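Local coordinates for protein Rubredoxin\:oxygen oxidoreductase (Desulfovibrio gigas, PDB 1E5D) that reduces dioxygen to two water molecules in a four-electron reaction, using a diiron centre in a lactamase-type fold together with flavin mononucleotide, at residues 4-18 / 169-181. Sequence-based numbering, arbitrary orientation.
Sequences TKIIDGFHLVGAIDW and QNIAASERFSDQI
Ile16 and Arg176 meet from opposite directions, and their contact illustrates how a charged planar group can still pack against a methyl through its face, where it has no N-H to offer. Ile16 CD1 sits over the centre of the guanidinium, 3.5 Å from Arg176 CZ. Bends at chi2 (-47°) and chi3 (-44°) curl the arginine, and its guanidinium lies between Leu12 and Ile16. Leu12 crosses it at about a right angle, its CD1 3.4 Å from Arg176 NH1.

The other branch of Ile16, CG2, stands anti to the backbone N and packs 3.7 Å from Ala172 CB. These two methyls share one face of the Trp18 indole, both displaced toward its rim, while the far end of the ring slants across the Ala172-Ser174 backbone, with Trp18 CH2 3.9 Å from Ser174 N. The Phe177 ring receives Thr4 CG2 obliquely, 4.0 Å from its CE2, and brushes Ile6. Within segment 169-181, Phe177 N donates to Gln180 OE1 (2.9 Å), tying that side chain to the start of the 3-10 turn.

Mostly through side chains, with some loop backbone, the contact lays the loop between strand 160-164 and helix 183-198 against hairpin 4-7/10-17, at the margin of the seven-stranded sheet of the metallo-beta-lactamase-type domain, with the Asp17 side chain about 11 Å from the bound mu-oxo-diiron. Arg231 makes a cation-pi contact with Phe177, and Ser178 rests on helix 183-198.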
# COMPACT_ATOMS: atom_id res chain seq x y z
N THR A 4 35.31 18.24 0.70
CA THR A 4 35.36 18.74 -0.67
C THR A 4 35.36 20.26 -0.67
O THR A 4 34.50 20.89 -0.05
CB THR A 4 34.19 18.21 -1.52
OG1 THR A 4 34.21 16.78 -1.54
CG2 THR A 4 34.34 18.65 -2.96
N LYS A 5 36.36 20.84 -1.33
CA LYS A 5 36.49 22.29 -1.35
C LYS A 5 35.51 22.88 -2.34
O LYS A 5 35.51 22.55 -3.53
CB LYS A 5 37.91 22.73 -1.70
CG LYS A 5 38.44 23.87 -0.83
CD LYS A 5 38.89 25.05 -1.67
CE LYS A 5 39.85 25.94 -0.90
NZ LYS A 5 41.24 25.83 -1.41
N ILE A 6 34.65 23.75 -1.82
CA ILE A 6 33.70 24.35 -2.77
C ILE A 6 34.36 25.61 -3.33
O ILE A 6 34.65 25.67 -4.52
CB ILE A 6 32.36 24.64 -2.08
CG1 ILE A 6 31.71 23.39 -1.48
CG2 ILE A 6 31.42 25.34 -3.04
CD1 ILE A 6 30.68 23.72 -0.42
N ILE A 7 34.59 26.53 -2.42
CA ILE A 7 35.41 27.72 -2.58
C ILE A 7 36.31 27.84 -1.34
O ILE A 7 36.11 27.14 -0.35
CB ILE A 7 34.62 29.02 -2.75
CG1 ILE A 7 33.67 29.35 -1.60
CG2 ILE A 7 33.86 29.01 -4.07
CD1 ILE A 7 33.02 30.72 -1.73
N ASP A 8 37.28 28.73 -1.42
CA ASP A 8 38.25 28.93 -0.36
C ASP A 8 37.55 29.13 0.98
O ASP A 8 36.71 30.02 1.11
CB ASP A 8 39.14 30.13 -0.68
CG ASP A 8 39.86 29.99 -2.01
OD1 ASP A 8 40.57 28.97 -2.17
OD2 ASP A 8 39.72 30.86 -2.90
N GLY A 9 37.88 28.29 1.95
CA GLY A 9 37.26 28.38 3.26
C GLY A 9 35.88 27.77 3.39
O GLY A 9 35.31 27.81 4.48
N PHE A 10 35.34 27.21 2.31
CA PHE A 10 34.05 26.55 2.31
C PHE A 10 34.21 25.07 1.95
O PHE A 10 34.65 24.72 0.86
CB PHE A 10 33.07 27.18 1.34
CG PHE A 10 32.45 28.50 1.70
CD1 PHE A 10 33.20 29.67 1.69
CD2 PHE A 10 31.11 28.58 2.06
CE1 PHE A 10 32.63 30.88 2.02
CE2 PHE A 10 30.53 29.80 2.38
CZ PHE A 10 31.29 30.95 2.36
N HIS A 11 33.84 24.17 2.87
CA HIS A 11 33.96 22.77 2.48
C HIS A 11 32.67 22.00 2.72
O HIS A 11 31.94 22.21 3.68
CB HIS A 11 35.09 22.08 3.25
CG HIS A 11 36.37 22.86 3.24
ND1 HIS A 11 37.47 22.47 2.50
CD2 HIS A 11 36.72 23.99 3.89
CE1 HIS A 11 38.44 23.34 2.69
NE2 HIS A 11 38.02 24.27 3.53
N LEU A 12 32.44 21.09 1.78
CA LEU A 12 31.37 20.11 1.81
C LEU A 12 31.81 18.91 2.65
O LEU A 12 32.78 18.23 2.30
CB LEU A 12 31.03 19.70 0.39
CG LEU A 12 30.02 18.61 0.08
CD1 LEU A 12 30.71 17.25 0.03
CD2 LEU A 12 28.88 18.58 1.08
N VAL A 13 31.11 18.65 3.75
CA VAL A 13 31.42 17.43 4.51
C VAL A 13 30.15 16.61 4.68
O VAL A 13 29.04 17.12 4.50
CB VAL A 13 32.02 17.73 5.89
CG1 VAL A 13 33.45 18.24 5.76
CG2 VAL A 13 31.17 18.76 6.64
N GLY A 14 30.30 15.33 5.03
CA GLY A 14 29.16 14.48 5.32
C GLY A 14 29.30 13.07 4.82
O GLY A 14 30.37 12.45 4.92
N ALA A 15 28.22 12.51 4.26
CA ALA A 15 28.27 11.13 3.83
C ALA A 15 27.42 10.88 2.59
O ALA A 15 26.31 11.37 2.46
CB ALA A 15 27.80 10.22 4.96
N ILE A 16 28.01 10.09 1.71
CA ILE A 16 27.33 9.55 0.55
C ILE A 16 26.64 8.25 0.93
O ILE A 16 27.28 7.31 1.40
CB ILE A 16 28.26 9.28 -0.64
CG1 ILE A 16 29.28 10.39 -0.91
CG2 ILE A 16 27.43 9.00 -1.88
CD1 ILE A 16 29.39 10.80 -2.36
N ASP A 17 25.32 8.22 0.74
CA ASP A 17 24.58 7.01 1.12
C ASP A 17 24.16 6.23 -0.13
O ASP A 17 23.02 6.29 -0.59
CB ASP A 17 23.40 7.43 1.98
CG ASP A 17 22.72 6.29 2.71
OD1 ASP A 17 22.83 5.15 2.23
OD2 ASP A 17 22.07 6.55 3.74
N TRP A 18 25.11 5.49 -0.69
CA TRP A 18 24.88 4.72 -1.90
C TRP A 18 23.68 3.79 -1.84
O TRP A 18 22.98 3.63 -2.84
CB TRP A 18 26.11 3.86 -2.20
CG TRP A 18 27.40 4.59 -2.34
CD1 TRP A 18 28.32 4.88 -1.38
CD2 TRP A 18 27.92 5.13 -3.56
NE1 TRP A 18 29.38 5.57 -1.93
CE2 TRP A 18 29.15 5.73 -3.27
CE3 TRP A 18 27.43 5.15 -4.87
CZ2 TRP A 18 29.92 6.35 -4.25
CZ3 TRP A 18 28.20 5.77 -5.84
CH2 TRP A 18 29.43 6.36 -5.53
N GLN A 169 18.55 16.91 -4.16
CA GLN A 169 18.14 15.83 -5.04
C GLN A 169 18.74 14.55 -4.47
O GLN A 169 19.84 14.58 -3.93
CB GLN A 169 18.58 16.04 -6.48
CG GLN A 169 19.14 17.40 -6.84
CD GLN A 169 20.53 17.61 -6.30
OE1 GLN A 169 21.42 16.76 -6.41
NE2 GLN A 169 20.75 18.76 -5.69
N ASN A 170 18.03 13.43 -4.57
CA ASN A 170 18.64 12.18 -4.10
C ASN A 170 19.55 11.58 -5.16
O ASN A 170 19.13 10.77 -5.98
CB ASN A 170 17.51 11.22 -3.69
CG ASN A 170 16.90 11.68 -2.38
OD1 ASN A 170 15.69 11.63 -2.19
ND2 ASN A 170 17.76 12.14 -1.48
N ILE A 171 20.81 11.99 -5.16
CA ILE A 171 21.80 11.44 -6.07
C ILE A 171 23.07 11.07 -5.30
O ILE A 171 23.73 11.96 -4.75
CB ILE A 171 22.18 12.42 -7.18
CG1 ILE A 171 21.02 12.78 -8.12
CG2 ILE A 171 23.36 11.89 -7.98
CD1 ILE A 171 21.46 13.63 -9.29
N ALA A 172 23.39 9.78 -5.28
CA ALA A 172 24.64 9.35 -4.65
C ALA A 172 25.67 9.14 -5.75
O ALA A 172 25.44 8.32 -6.64
CB ALA A 172 24.46 8.09 -3.82
N ALA A 173 26.78 9.88 -5.71
CA ALA A 173 27.72 9.77 -6.83
C ALA A 173 29.12 10.21 -6.44
O ALA A 173 29.31 10.89 -5.43
CB ALA A 173 27.20 10.62 -7.99
N SER A 174 30.10 9.84 -7.26
CA SER A 174 31.44 10.36 -6.99
C SER A 174 31.47 11.86 -7.28
O SER A 174 32.28 12.59 -6.70
CB SER A 174 32.51 9.65 -7.81
OG SER A 174 31.94 8.63 -8.62
N GLU A 175 30.59 12.31 -8.15
CA GLU A 175 30.48 13.69 -8.61
C GLU A 175 29.66 14.50 -7.60
O GLU A 175 28.53 14.11 -7.29
CB GLU A 175 29.83 13.78 -9.97
CG GLU A 175 30.41 13.02 -11.14
CD GLU A 175 30.43 11.52 -11.01
OE1 GLU A 175 29.41 10.83 -11.21
OE2 GLU A 175 31.52 11.02 -10.64
N ARG A 176 30.20 15.60 -7.08
CA ARG A 176 29.47 16.36 -6.07
C ARG A 176 28.92 17.68 -6.62
O ARG A 176 28.28 18.45 -5.90
CB ARG A 176 30.34 16.63 -4.85
CG ARG A 176 31.28 15.53 -4.41
CD ARG A 176 30.63 14.16 -4.36
NE ARG A 176 29.31 14.25 -3.72
CZ ARG A 176 29.19 14.31 -2.40
NH1 ARG A 176 30.29 14.28 -1.65
NH2 ARG A 176 27.99 14.39 -1.85
N PHE A 177 29.15 17.97 -7.90
CA PHE A 177 28.69 19.24 -8.45
C PHE A 177 27.75 19.07 -9.63
O PHE A 177 27.89 18.15 -10.42
CB PHE A 177 29.90 20.10 -8.83
CG PHE A 177 30.67 20.53 -7.59
CD1 PHE A 177 30.19 21.53 -6.77
CD2 PHE A 177 31.86 19.90 -7.27
CE1 PHE A 177 30.91 21.90 -5.64
CE2 PHE A 177 32.58 20.28 -6.15
CZ PHE A 177 32.11 21.28 -5.33
N SER A 178 26.78 19.97 -9.71
CA SER A 178 25.72 19.87 -10.71
C SER A 178 26.28 19.85 -12.13
O SER A 178 25.70 19.22 -13.02
CB SER A 178 24.73 21.03 -10.55
OG SER A 178 25.39 22.28 -10.65
N ASP A 179 27.40 20.52 -12.36
CA ASP A 179 27.96 20.57 -13.70
C ASP A 179 28.69 19.29 -14.08
O ASP A 179 29.18 19.16 -15.19
CB ASP A 179 28.96 21.73 -13.83
CG ASP A 179 30.11 21.62 -12.85
OD1 ASP A 179 31.13 20.97 -13.16
OD2 ASP A 179 29.99 22.18 -11.74
N GLN A 180 28.78 18.34 -13.15
CA GLN A 180 29.51 17.11 -13.45
C GLN A 180 28.56 15.97 -13.77
O GLN A 180 29.02 14.87 -14.06
CB GLN A 180 30.40 16.70 -12.29
CG GLN A 180 31.35 17.77 -11.80
CD GLN A 180 32.03 17.33 -10.52
OE1 GLN A 180 31.36 17.06 -9.52
NE2 GLN A 180 33.35 17.26 -10.56
N ILE A 181 27.27 16.26 -13.69
CA ILE A 181 26.27 15.25 -14.03
C ILE A 181 25.36 15.80 -15.13
O ILE A 181 25.07 16.99 -15.18
CB ILE A 181 25.40 14.78 -12.86
CG1 ILE A 181 24.19 15.66 -12.56
CG2 ILE A 181 26.20 14.62 -11.57
CD1 ILE A 181 23.09 14.87 -11.87